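PDB 3KNZ: putative sugar binding protein from Salmonella enterica subsp. enterica serovar Typhimurium, which probably binds phosphorylated sugars or related carbohydrate derivatives through SIS-type folds, its precise activity and substrate being unestablished. Local coordinates for residues A[210-215]-A[301-306]. Sequence-based numbering, arbitrary orientation.
Sequences QAWAQT and YRIGPQ
W212 reaches from the last turns of helix 185-215 to strand 300-304 and makes the whole contact with the benzo end of its indole. Its CH2 lies 4.1 Å from CD1 of I303, the two side chains crossing at about a right angle, with the methyl oblique to the ring. Beside it, CB of Y301 sits at the edge of the same ring, close to its plane, 4.4 Å from W212 CZ2. The contact is apolar and buried, and no hydrogen bond passes between 210-215 and 301-306. With chi1 at 167°, CG of W212 stands opposite the backbone N across the CA-CB bond, and the indole extends from the helix toward the strand; NE1 then donates to the carbonyl of L312, a bond that satisfies the buried N-H and helps set the ring's rotation. L336 of helix 326-339 also packs on the indole. R302, between Y301 and I303, turns away to salt bridges with D279 and D287. Strand 300-304 belongs to a parallel sheet of order 2-1-3-4-5 flanked by helices, an α/β arrangement consistent with the second SIS domain of GlmS-like proteins, and W212 packs the C-terminal end of helix 185-215 against it.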
loop_
_atom_site.group_PDB
_atom_site.type_symbol
_atom_site.label_atom_id
_atom_site.label_comp_id
_atom_site.label_asym_id
_atom_site.label_seq_id
_atom_site.Cartn_x
_atom_site.Cartn_y
_atom_site.Cartn_z
ATOM N N GLN A 210 -26.606 -10.018 -10.311
ATOM C CA GLN A 210 -27.442 -10.706 -9.337
ATOM C C GLN A 210 -27.675 -12.139 -9.783
ATOM O O GLN A 210 -27.569 -13.074 -8.993
ATOM C CB GLN A 210 -28.772 -9.978 -9.164
ATOM C CG GLN A 210 -29.720 -10.644 -8.184
ATOM C CD GLN A 210 -31.033 -9.886 -8.005
ATOM O OE1 GLN A 210 -31.095 -8.667 -8.174
ATOM N NE2 GLN A 210 -32.081 -10.607 -7.639
ATOM N N ALA A 211 -27.982 -12.304 -11.060
ATOM C CA ALA A 211 -28.226 -13.623 -11.620
ATOM C C ALA A 211 -26.964 -14.482 -11.492
ATOM O O ALA A 211 -27.018 -15.638 -11.063
ATOM C CB ALA A 211 -28.658 -13.500 -13.078
ATOM N N TRP A 212 -25.830 -13.901 -11.855
ATOM C CA TRP A 212 -24.550 -14.592 -11.766
ATOM C C TRP A 212 -24.223 -14.964 -10.330
ATOM O O TRP A 212 -23.828 -16.096 -10.052
ATOM C CB TRP A 212 -23.454 -13.703 -12.344
ATOM C CG TRP A 212 -22.070 -14.145 -12.050
ATOM C CD1 TRP A 212 -21.387 -15.151 -12.655
ATOM C CD2 TRP A 212 -21.172 -13.558 -11.099
ATOM N NE1 TRP A 212 -20.123 -15.247 -12.123
ATOM C CE2 TRP A 212 -19.967 -14.278 -11.167
ATOM C CE3 TRP A 212 -21.277 -12.504 -10.188
ATOM C CZ2 TRP A 212 -18.870 -13.974 -10.362
ATOM C CZ3 TRP A 212 -20.188 -12.204 -9.388
ATOM C CH2 TRP A 212 -19.001 -12.934 -9.480
ATOM N N ALA A 213 -24.391 -14.008 -9.421
ATOM C CA ALA A 213 -24.119 -14.239 -8.007
ATOM C C ALA A 213 -25.005 -15.358 -7.451
ATOM O O ALA A 213 -24.548 -16.179 -6.659
ATOM C CB ALA A 213 -24.313 -12.961 -7.214
ATOM N N GLN A 214 -26.269 -15.399 -7.862
ATOM C CA GLN A 214 -27.164 -16.458 -7.399
ATOM C C GLN A 214 -26.785 -17.815 -8.010
ATOM O O GLN A 214 -26.881 -18.833 -7.337
ATOM C CB GLN A 214 -28.630 -16.096 -7.660
ATOM C CG GLN A 214 -29.113 -14.941 -6.780
ATOM C CD GLN A 214 -30.512 -14.448 -7.122
ATOM O OE1 GLN A 214 -31.167 -14.962 -8.029
ATOM N NE2 GLN A 214 -30.973 -13.440 -6.394
ATOM N N THR A 215 -26.329 -17.827 -9.263
ATOM C CA THR A 215 -25.916 -19.075 -9.918
ATOM C C THR A 215 -24.651 -19.654 -9.286
ATOM O O THR A 215 -24.493 -20.870 -9.211
ATOM C CB THR A 215 -25.640 -18.894 -11.437
ATOM O OG1 THR A 215 -26.796 -18.345 -12.091
ATOM C CG2 THR A 215 -25.279 -20.242 -12.086
ATOM N N TYR A 301 -13.491 -18.065 -11.232
ATOM C CA TYR A 301 -14.586 -17.239 -11.751
ATOM C C TYR A 301 -14.031 -16.006 -12.456
ATOM O O TYR A 301 -13.421 -15.148 -11.824
ATOM C CB TYR A 301 -15.486 -16.792 -10.596
ATOM C CG TYR A 301 -15.994 -17.929 -9.739
ATOM C CD1 TYR A 301 -15.215 -18.447 -8.705
ATOM C CD2 TYR A 301 -17.247 -18.487 -9.960
ATOM C CE1 TYR A 301 -15.669 -19.485 -7.928
ATOM C CE2 TYR A 301 -17.708 -19.523 -9.186
ATOM C CZ TYR A 301 -16.919 -20.019 -8.173
ATOM O OH TYR A 301 -17.385 -21.048 -7.393
ATOM N N ARG A 302 -14.262 -15.912 -13.759
ATOM C CA ARG A 302 -13.747 -14.812 -14.561
ATOM C C ARG A 302 -14.859 -13.857 -14.980
ATOM O O ARG A 302 -15.944 -14.279 -15.354
ATOM C CB ARG A 302 -12.993 -15.376 -15.776
ATOM C CG ARG A 302 -11.710 -16.120 -15.384
ATOM C CD ARG A 302 -11.145 -17.002 -16.494
ATOM N NE ARG A 302 -10.658 -16.260 -17.659
ATOM C CZ ARG A 302 -9.439 -15.743 -17.779
ATOM N NH1 ARG A 302 -8.566 -15.857 -16.796
ATOM N NH2 ARG A 302 -9.090 -15.095 -18.874
ATOM N N ILE A 303 -14.574 -12.562 -14.898
ATOM C CA ILE A 303 -15.535 -11.521 -15.225
ATOM C C ILE A 303 -15.016 -10.658 -16.356
ATOM O O ILE A 303 -13.991 -10.006 -16.221
ATOM C CB ILE A 303 -15.776 -10.600 -14.020
ATOM C CG1 ILE A 303 -16.335 -11.396 -12.832
ATOM C CG2 ILE A 303 -16.723 -9.470 -14.405
ATOM C CD1 ILE A 303 -16.283 -10.640 -11.505
ATOM N N GLY A 304 -15.732 -10.647 -17.473
ATOM C CA GLY A 304 -15.327 -9.840 -18.620
ATOM C C GLY A 304 -16.263 -10.010 -19.794
ATOM O O GLY A 304 -17.173 -10.830 -19.742
ATOM N N PRO A 305 -16.049 -9.228 -20.858
ATOM C CA PRO A 305 -16.876 -9.314 -22.060
ATOM C C PRO A 305 -16.589 -10.535 -22.923
ATOM O O PRO A 305 -17.495 -11.037 -23.577
ATOM C CB PRO A 305 -16.528 -8.034 -22.827
ATOM C CG PRO A 305 -15.192 -7.652 -22.342
ATOM C CD PRO A 305 -15.102 -8.105 -20.917
ATOM N N GLN A 306 -15.352 -11.021 -22.930
ATOM C CA GLN A 306 -15.014 -12.180 -23.763
ATOM C C GLN A 306 -14.628 -13.450 -22.994
ATOM O O GLN A 306 -14.047 -14.367 -23.556
ATOM C CB GLN A 306 -13.954 -11.792 -24.799
ATOM C CG GLN A 306 -14.558 -10.980 -25.945
ATOM C CD GLN A 306 -13.551 -10.588 -27.007
ATOM O OE1 GLN A 306 -12.695 -9.728 -26.789
ATOM N NE2 GLN A 306 -13.679 -11.190 -28.186
#